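Local structure of mitogen-activated protein kinase, putative (Map kinase-like protein) (Leishmania major, 3PG1) at residues Phe239-Thr252 and Tyr269-Trp282. The protein is a MAP kinase-like protein that probably binds ATP and transfers its phosphate to serine or threonine residues of protein substrates. Numbering follows the deposited sequence.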
ATOM      1  N   PHE A 239      -3.959  -5.714  21.401  1.00 29.05           N
ATOM      2  CA  PHE A 239      -2.555  -6.109  21.302  1.00 29.12           C
ATOM      3  C   PHE A 239      -2.396  -7.606  21.721  1.00 34.73           C
ATOM      4  O   PHE A 239      -1.769  -8.369  21.003  1.00 33.00           O
ATOM      5  CB  PHE A 239      -1.726  -5.192  22.248  1.00 30.01           C
ATOM      6  CG  PHE A 239      -0.294  -5.625  22.461  1.00 30.15           C
ATOM      7  CD1 PHE A 239       0.719  -5.174  21.619  1.00 31.47           C
ATOM      8  CD2 PHE A 239       0.060  -6.390  23.565  1.00 31.61           C
ATOM      9  CE1 PHE A 239       2.043  -5.585  21.815  1.00 30.75           C
ATOM     10  CE2 PHE A 239       1.375  -6.801  23.757  1.00 32.71           C
ATOM     11  CZ  PHE A 239       2.365  -6.376  22.888  1.00 29.94           C
ATOM     12  N   TYR A 240      -2.971  -8.016  22.871  1.00 29.97           N
ATOM     13  CA  TYR A 240      -2.781  -9.399  23.328  1.00 30.14           C
ATOM     14  C   TYR A 240      -3.527 -10.435  22.517  1.00 34.34           C
ATOM     15  O   TYR A 240      -2.984 -11.510  22.245  1.00 32.27           O
ATOM     16  CB  TYR A 240      -3.139  -9.567  24.812  1.00 32.49           C
ATOM     17  CG  TYR A 240      -2.297  -8.744  25.764  1.00 33.44           C
ATOM     18  CD1 TYR A 240      -0.972  -9.085  26.025  1.00 35.28           C
ATOM     19  CD2 TYR A 240      -2.836  -7.651  26.437  1.00 32.93           C
ATOM     20  CE1 TYR A 240      -0.205  -8.356  26.927  1.00 36.07           C
ATOM     21  CE2 TYR A 240      -2.069  -6.905  27.328  1.00 34.53           C
ATOM     22  CZ  TYR A 240      -0.754  -7.261  27.571  1.00 37.30           C
ATOM     23  OH  TYR A 240      -0.011  -6.578  28.498  1.00 37.09           O
ATOM     24  N   ASN A 241      -4.785 -10.141  22.168  1.00 31.29           N
ATOM     25  CA  ASN A 241      -5.590 -11.114  21.476  1.00 31.02           C
ATOM     26  C   ASN A 241      -5.220 -11.273  20.014  1.00 35.08           C
ATOM     27  O   ASN A 241      -5.456 -12.337  19.449  1.00 33.33           O
ATOM     28  CB  ASN A 241      -7.085 -11.013  21.804  1.00 29.02           C
ATOM     29  CG  ASN A 241      -7.861  -9.945  21.052  1.00 36.04           C
ATOM     30  OD1 ASN A 241      -7.624  -9.700  19.892  1.00 31.35           O
ATOM     31  ND2 ASN A 241      -8.835  -9.307  21.702  1.00 31.64           N
ATOM     32  N   GLN A 242      -4.578 -10.245  19.427  1.00 31.18           N
ATOM     33  CA  GLN A 242      -4.054 -10.295  18.055  1.00 27.70           C
ATOM     34  C   GLN A 242      -2.824 -11.211  18.086  1.00 30.56           C
ATOM     35  O   GLN A 242      -2.688 -12.126  17.266  1.00 30.44           O
ATOM     36  CB  GLN A 242      -3.636  -8.874  17.566  1.00 27.72           C
ATOM     37  CG  GLN A 242      -3.073  -8.859  16.094  1.00 28.23           C
ATOM     38  CD  GLN A 242      -4.153  -9.132  15.051  1.00 41.94           C
ATOM     39  OE1 GLN A 242      -5.322  -8.854  15.254  1.00 38.95           O
ATOM     40  NE2 GLN A 242      -3.787  -9.634  13.888  1.00 32.27           N
ATOM     41  N   LEU A 243      -1.943 -10.992  19.047  1.00 29.18           N
ATOM     42  CA  LEU A 243      -0.753 -11.862  19.191  1.00 29.22           C
ATOM     43  C   LEU A 243      -1.140 -13.293  19.526  1.00 32.47           C
ATOM     44  O   LEU A 243      -0.511 -14.223  19.006  1.00 32.20           O
ATOM     45  CB  LEU A 243       0.246 -11.319  20.213  1.00 29.37           C
ATOM     46  CG  LEU A 243       1.069 -10.087  19.727  1.00 33.17           C
ATOM     47  CD1 LEU A 243       1.876  -9.484  20.869  1.00 31.89           C
ATOM     48  CD2 LEU A 243       2.001 -10.435  18.468  1.00 32.38           C
ATOM     49  N   ASN A 244      -2.197 -13.474  20.342  1.00 29.73           N
ATOM     50  CA  ASN A 244      -2.679 -14.806  20.657  1.00 30.09           C
ATOM     51  C   ASN A 244      -3.208 -15.520  19.412  1.00 31.78           C
ATOM     52  O   ASN A 244      -2.891 -16.680  19.211  1.00 32.19           O
ATOM     53  CB  ASN A 244      -3.746 -14.775  21.769  1.00 32.71           C
ATOM     54  CG  ASN A 244      -4.133 -16.165  22.195  1.00 41.88           C
ATOM     55  OD1 ASN A 244      -3.390 -16.835  22.909  1.00 46.25           O
ATOM     56  ND2 ASN A 244      -5.310 -16.615  21.808  1.00 38.60           N
ATOM     57  N   LYS A 245      -4.015 -14.840  18.589  1.00 28.70           N
ATOM     58  CA  LYS A 245      -4.534 -15.412  17.345  1.00 28.89           C
ATOM     59  C   LYS A 245      -3.412 -15.835  16.409  1.00 31.16           C
ATOM     60  O   LYS A 245      -3.517 -16.862  15.742  1.00 30.47           O
ATOM     61  CB  LYS A 245      -5.471 -14.409  16.652  1.00 30.39           C
ATOM     62  CG  LYS A 245      -6.860 -14.460  17.342  1.00 33.46           C
ATOM     63  CD  LYS A 245      -7.737 -13.296  16.948  1.00 41.02           C
ATOM     64  CE  LYS A 245      -8.981 -13.246  17.808  1.00 49.43           C
ATOM     65  NZ  LYS A 245      -8.686 -12.686  19.160  1.00 55.33           N
ATOM     66  N   ILE A 246      -2.323 -15.055  16.380  1.00 26.93           N
ATOM     67  CA  ILE A 246      -1.189 -15.357  15.517  1.00 25.37           C
ATOM     68  C   ILE A 246      -0.470 -16.617  16.028  1.00 31.24           C
ATOM     69  O   ILE A 246      -0.198 -17.540  15.245  1.00 28.79           O
ATOM     70  CB  ILE A 246      -0.221 -14.128  15.453  1.00 25.82           C
ATOM     71  CG1 ILE A 246      -0.849 -12.950  14.660  1.00 24.30           C
ATOM     72  CG2 ILE A 246       1.159 -14.560  14.869  1.00 25.15           C
ATOM     73  CD1 ILE A 246       0.026 -11.550  14.692  1.00 27.60           C
ATOM     74  N   VAL A 247      -0.115 -16.613  17.322  1.00 30.47           N
ATOM     75  CA  VAL A 247       0.610 -17.702  17.991  1.00 33.02           C
ATOM     76  C   VAL A 247      -0.169 -19.037  17.958  1.00 37.49           C
ATOM     77  O   VAL A 247       0.438 -20.074  17.743  1.00 38.16           O
ATOM     78  CB  VAL A 247       1.082 -17.264  19.405  1.00 39.36           C
ATOM     79  CG1 VAL A 247       1.466 -18.454  20.276  1.00 42.74           C
ATOM     80  CG2 VAL A 247       2.243 -16.279  19.297  1.00 37.82           C
ATOM     81  N   GLU A 248      -1.495 -18.989  18.065  1.00 33.38           N
ATOM     82  CA  GLU A 248      -2.379 -20.147  17.943  1.00 35.46           C
ATOM     83  C   GLU A 248      -2.145 -20.851  16.609  1.00 39.46           C
ATOM     84  O   GLU A 248      -2.236 -22.063  16.547  1.00 41.38           O
ATOM     85  CB  GLU A 248      -3.847 -19.736  17.989  1.00 37.62           C
ATOM     86  CG  GLU A 248      -4.425 -19.581  19.373  1.00 55.60           C
ATOM     87  CD  GLU A 248      -5.907 -19.242  19.408  1.00 78.41           C
ATOM     88  OE1 GLU A 248      -6.515 -19.053  18.327  1.00 58.88           O
ATOM     89  OE2 GLU A 248      -6.451 -19.109  20.529  1.00 76.12           O
ATOM     90  N   VAL A 249      -1.840 -20.099  15.549  1.00 36.43           N
ATOM     91  CA  VAL A 249      -1.590 -20.656  14.225  1.00 35.18           C
ATOM     92  C   VAL A 249      -0.109 -21.014  14.077  1.00 43.28           C
ATOM     93  O   VAL A 249       0.202 -22.180  13.803  1.00 44.30           O
ATOM     94  CB  VAL A 249      -2.102 -19.708  13.090  1.00 36.26           C
ATOM     95  CG1 VAL A 249      -1.480 -20.046  11.736  1.00 35.94           C
ATOM     96  CG2 VAL A 249      -3.632 -19.730  13.007  1.00 36.28           C
ATOM     97  N   VAL A 250       0.792 -20.026  14.285  1.00 38.18           N
ATOM     98  CA  VAL A 250       2.228 -20.196  14.054  1.00 38.88           C
ATOM     99  C   VAL A 250       3.039 -20.920  15.156  1.00 46.77           C
ATOM    100  O   VAL A 250       4.151 -21.358  14.921  1.00 51.30           O
ATOM    101  CB  VAL A 250       2.927 -18.927  13.516  1.00 38.96           C
ATOM    102  CG1 VAL A 250       2.175 -18.324  12.320  1.00 36.64           C
ATOM    103  CG2 VAL A 250       3.123 -17.887  14.627  1.00 38.81           C
ATOM    104  N   GLY A 251       2.498 -21.027  16.326  1.00 43.09           N
ATOM    105  CA  GLY A 251       3.221 -21.648  17.422  1.00 44.03           C
ATOM    106  C   GLY A 251       3.995 -20.609  18.199  1.00 43.79           C
ATOM    107  O   GLY A 251       4.330 -19.535  17.682  1.00 40.22           O
ATOM    108  N   THR A 252       4.251 -20.925  19.453  1.00 43.01           N
ATOM    109  CA  THR A 252       4.931 -20.047  20.399  1.00 42.18           C
ATOM    110  C   THR A 252       6.353 -19.707  19.913  1.00 41.85           C
ATOM    111  O   THR A 252       7.161 -20.613  19.753  1.00 40.76           O
ATOM    112  CB  THR A 252       4.905 -20.703  21.790  1.00 53.46           C
ATOM    113  OG1 THR A 252       3.544 -20.912  22.181  1.00 57.06           O
ATOM    114  CG2 THR A 252       5.638 -19.881  22.843  1.00 49.02           C
ATOM    115  N   TYR A 269       4.737  -5.364  28.232  1.00 34.79           N
ATOM    116  CA  TYR A 269       3.346  -5.825  28.120  1.00 36.03           C
ATOM    117  C   TYR A 269       3.286  -7.365  28.147  1.00 39.62           C
ATOM    118  O   TYR A 269       2.357  -7.938  28.687  1.00 37.76           O
ATOM    119  CB  TYR A 269       2.719  -5.403  26.761  1.00 34.83           C
ATOM    120  CG  TYR A 269       2.512  -3.915  26.520  1.00 35.09           C
ATOM    121  CD1 TYR A 269       2.347  -3.027  27.582  1.00 36.65           C
ATOM    122  CD2 TYR A 269       2.427  -3.409  25.225  1.00 34.58           C
ATOM    123  CE1 TYR A 269       2.152  -1.665  27.361  1.00 36.22           C
ATOM    124  CE2 TYR A 269       2.213  -2.050  24.992  1.00 35.85           C
ATOM    125  CZ  TYR A 269       2.064  -1.185  26.065  1.00 39.42           C
ATOM    126  OH  TYR A 269       1.862   0.155  25.838  1.00 39.82           O
ATOM    127  N   LEU A 270       4.270  -7.992  27.508  1.00 38.44           N
ATOM    128  CA  LEU A 270       4.361  -9.449  27.338  0.50 38.57           C
ATOM    129  C   LEU A 270       5.185 -10.141  28.424  1.00 48.68           C
ATOM    130  O   LEU A 270       5.361 -11.364  28.372  1.00 49.83           O
ATOM    131  CB  LEU A 270       4.958  -9.748  25.945  0.50 35.79           C
ATOM    132  CG  LEU A 270       4.154  -9.264  24.739  0.50 37.43           C
ATOM    133  CD1 LEU A 270       5.039  -9.128  23.526  0.50 36.53           C
ATOM    134  CD2 LEU A 270       2.960 -10.170  24.455  0.50 37.77           C
ATOM    135  N   ARG A 271       5.670  -9.362  29.416  1.00 50.36           N
ATOM    136  CA  ARG A 271       6.513  -9.791  30.541  1.00 54.27           C
ATOM    137  C   ARG A 271       6.035 -11.037  31.294  1.00 64.11           C
ATOM    138  O   ARG A 271       6.835 -11.947  31.533  1.00 65.78           O
ATOM    139  CB  ARG A 271       6.765  -8.610  31.488  1.00 56.48           C
ATOM    140  CG  ARG A 271       7.962  -8.754  32.427  1.00 69.40           C
ATOM    141  CD  ARG A 271       8.174  -7.503  33.272  1.00 80.41           C
ATOM    142  NE  ARG A 271       7.217  -7.400  34.381  1.00 92.52           N
ATOM    143  CZ  ARG A 271       6.091  -6.689  34.346  1.00101.27           C
ATOM    144  NH1 ARG A 271       5.752  -6.013  33.253  1.00 80.09           N
ATOM    145  NH2 ARG A 271       5.287  -6.662  35.404  1.00 83.09           N
ATOM    146  N   ASN A 272       4.750 -11.078  31.661  1.00 62.25           N
ATOM    147  CA  ASN A 272       4.174 -12.204  32.402  1.00 63.65           C
ATOM    148  C   ASN A 272       3.341 -13.108  31.494  1.00 68.81           C
ATOM    149  O   ASN A 272       2.582 -13.941  31.992  1.00 69.43           O
ATOM    150  CB  ASN A 272       3.373 -11.731  33.636  1.00 59.01           C
ATOM    151  CG  ASN A 272       4.108 -10.778  34.556  1.00 80.04           C
ATOM    152  OD1 ASN A 272       3.705  -9.622  34.729  1.00 76.37           O
ATOM    153  ND2 ASN A 272       5.171 -11.245  35.210  1.00 70.85           N
ATOM    154  N   SER A 273       3.502 -12.970  30.169  1.00 65.79           N
ATOM    155  CA  SER A 273       2.760 -13.804  29.227  1.00 66.30           C
ATOM    156  C   SER A 273       3.324 -15.215  29.204  1.00 76.24           C
ATOM    157  O   SER A 273       4.489 -15.424  28.835  1.00 76.64           O
ATOM    158  CB  SER A 273       2.732 -13.205  27.820  1.00 64.95           C
ATOM    159  OG  SER A 273       1.810 -12.132  27.715  1.00 69.72           O
ATOM    160  N   LEU A 274       2.498 -16.171  29.662  1.00 75.56           N
ATOM    161  CA  LEU A 274       2.815 -17.597  29.658  1.00 76.29           C
ATOM    162  C   LEU A 274       2.345 -18.126  28.293  1.00 78.28           C
ATOM    163  O   LEU A 274       1.216 -17.839  27.881  1.00 78.21           O
ATOM    164  CB  LEU A 274       2.096 -18.315  30.813  1.00 78.38           C
ATOM    165  N   SER A 275       3.235 -18.806  27.554  1.00 72.24           N
ATOM    166  CA  SER A 275       2.903 -19.332  26.231  1.00 70.39           C
ATOM    167  C   SER A 275       3.665 -20.626  25.944  1.00 73.22           C
ATOM    168  O   SER A 275       4.898 -20.626  25.897  1.00 73.29           O
ATOM    169  CB  SER A 275       3.162 -18.278  25.152  1.00 70.75           C
ATOM    170  OG  SER A 275       2.611 -18.634  23.894  1.00 71.67           O
ATOM    171  N   ASN A 276       2.924 -21.730  25.796  1.00 68.75           N
ATOM    172  CA  ASN A 276       3.453 -23.066  25.500  1.00 68.77           C
ATOM    173  C   ASN A 276       2.410 -23.720  24.594  1.00 71.67           C
ATOM    174  O   ASN A 276       1.694 -24.650  24.990  1.00 73.34           O
ATOM    175  CB  ASN A 276       3.674 -23.870  26.801  1.00 71.67           C
ATOM    176  CG  ASN A 276       4.628 -25.044  26.675  1.00 99.62           C
ATOM    177  OD1 ASN A 276       4.733 -25.710  25.632  1.00 95.97           O
ATOM    178  ND2 ASN A 276       5.334 -25.343  27.757  1.00 90.25           N
ATOM    179  N   VAL A 277       2.293 -23.168  23.379  1.00 64.83           N
ATOM    180  CA  VAL A 277       1.298 -23.558  22.391  1.00 63.23           C
ATOM    181  C   VAL A 277       1.976 -24.143  21.136  1.00 64.88           C
ATOM    182  O   VAL A 277       2.868 -23.507  20.567  1.00 62.13           O
ATOM    183  CB  VAL A 277       0.363 -22.334  22.121  1.00 65.67           C
ATOM    184  CG1 VAL A 277      -0.288 -22.370  20.749  1.00 64.73           C
ATOM    185  CG2 VAL A 277      -0.686 -22.184  23.218  1.00 66.49           C
ATOM    186  N   PRO A 278       1.557 -25.356  20.695  1.00 61.09           N
ATOM    187  CA  PRO A 278       2.150 -25.925  19.475  1.00 59.51           C
ATOM    188  C   PRO A 278       1.571 -25.271  18.216  1.00 60.74           C
ATOM    189  O   PRO A 278       0.453 -24.742  18.251  1.00 59.95           O
ATOM    190  CB  PRO A 278       1.763 -27.409  19.565  1.00 63.07           C
ATOM    191  CG  PRO A 278       0.506 -27.426  20.350  1.00 68.38           C
ATOM    192  CD  PRO A 278       0.501 -26.237  21.254  1.00 63.70           C
ATOM    193  N   ALA A 279       2.318 -25.315  17.095  1.00 55.49           N
ATOM    194  CA  ALA A 279       1.813 -24.782  15.828  1.00 53.75           C
ATOM    195  C   ALA A 279       0.623 -25.671  15.385  1.00 59.87           C
ATOM    196  O   ALA A 279       0.609 -26.879  15.693  1.00 59.98           O
ATOM    197  CB  ALA A 279       2.913 -24.812  14.773  1.00 53.40           C
ATOM    198  N   ARG A 280      -0.391 -25.073  14.712  1.00 55.73           N
ATOM    199  CA  ARG A 280      -1.527 -25.869  14.230  1.00 55.83           C
ATOM    200  C   ARG A 280      -1.138 -26.491  12.901  1.00 60.21           C
ATOM    201  O   ARG A 280      -0.157 -26.049  12.285  1.00 58.73           O
ATOM    202  CB  ARG A 280      -2.821 -25.038  14.084  1.00 51.65           C
ATOM    203  CG  ARG A 280      -3.439 -24.622  15.418  1.00 57.63           C
ATOM    204  CD  ARG A 280      -4.954 -24.544  15.409  1.00 64.92           C
ATOM    205  NE  ARG A 280      -5.518 -23.688  14.361  1.00 70.33           N
ATOM    206  CZ  ARG A 280      -6.084 -22.501  14.579  1.00 86.31           C
ATOM    207  NH1 ARG A 280      -6.134 -21.992  15.805  1.00 64.83           N
ATOM    208  NH2 ARG A 280      -6.595 -21.808  13.569  1.00 79.10           N
ATOM    209  N   ALA A 281      -1.881 -27.530  12.457  1.00 57.78           N
ATOM    210  CA  ALA A 281      -1.632 -28.100  11.138  1.00 56.75           C
ATOM    211  C   ALA A 281      -2.147 -27.018  10.179  1.00 57.00           C
ATOM    212  O   ALA A 281      -3.212 -26.433  10.415  1.00 56.15           O
ATOM    213  CB  ALA A 281      -2.418 -29.400  10.943  1.00 59.28           C
ATOM    214  N   TRP A 282      -1.354 -26.692   9.159  1.00 51.80           N
ATOM    215  CA  TRP A 282      -1.742 -25.653   8.214  1.00 49.70           C
ATOM    216  C   TRP A 282      -3.009 -26.016   7.412  1.00 52.22           C
ATOM    217  O   TRP A 282      -3.839 -25.129   7.177  1.00 50.10           O
ATOM    218  CB  TRP A 282      -0.555 -25.211   7.364  1.00 46.22           C
ATOM    219  CG  TRP A 282       0.353 -24.278   8.114  1.00 45.60           C
ATOM    220  CD1 TRP A 282       1.492 -24.604   8.787  1.00 48.45           C
ATOM    221  CD2 TRP A 282       0.136 -22.875   8.343  1.00 42.75           C
ATOM    222  NE1 TRP A 282       2.022 -23.487   9.389  1.00 46.14           N
ATOM    223  CE2 TRP A 282       1.231 -22.404   9.100  1.00 44.77           C
ATOM    224  CE3 TRP A 282      -0.821 -21.953   7.890  1.00 41.98           C
ATOM    225  CZ2 TRP A 282       1.395 -21.061   9.413  1.00 40.50           C
ATOM    226  CZ3 TRP A 282      -0.642 -20.617   8.184  1.00 40.88           C
ATOM    227  CH2 TRP A 282       0.463 -20.182   8.924  1.00 40.00           C
TER
HETATM  228  O   HOH W   1      -1.928 -24.370  18.885  1.00 54.62           O
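Tyr-269 directs its ring edge at the face of Phe-239 in a T-shaped stack, centroids 5.1 Å apart and planes at 74°. Leu-243 CD1 lies over the opposite face of Phe-239, and in one of its two modelled conformers Leu-270 crosses Leu-243 at about a right angle, Leu-270 CD2 to Leu-243 CD1 3.8 Å. At the far end, Val-249 CG1 sits over the six-membered ring of Trp-282 as a CH-pi contact, 3.9 Å from its centroid. That methyl is trans to the backbone N (chi1 162°), which leaves CG2 to lie over one face of the Arg-280 guanidinium.

Hydrogen bonds recur from one end to the other. Tyr-240 OH donates to Tyr-269 O (2.7 Å), approaching 30° from the carbonyl plane. Thr-252 is gripped twice by Val-277: its N donates to Val-277 O, while its OG1 accepts from Val-277 N at 2.8 Å and also pairs with Ser-275 OG. Arg-280 N donates to Val-249 O (3.1 Å). Charge adds a long salt bridge, Glu-248 OE1 to Arg-280 NH1 at 3.9 Å.

Gly-251, just past the last helical residue, takes a positive phi and packs against Ala-279. Phe-239 and Leu-243 also touch Val-205, while Trp-282 reaches helix 291-300. Topology and sequence match helix 239-250 to αG of the kinase C-terminal lobe and 269-282 to the end of the MAP kinase insert, folded back along it.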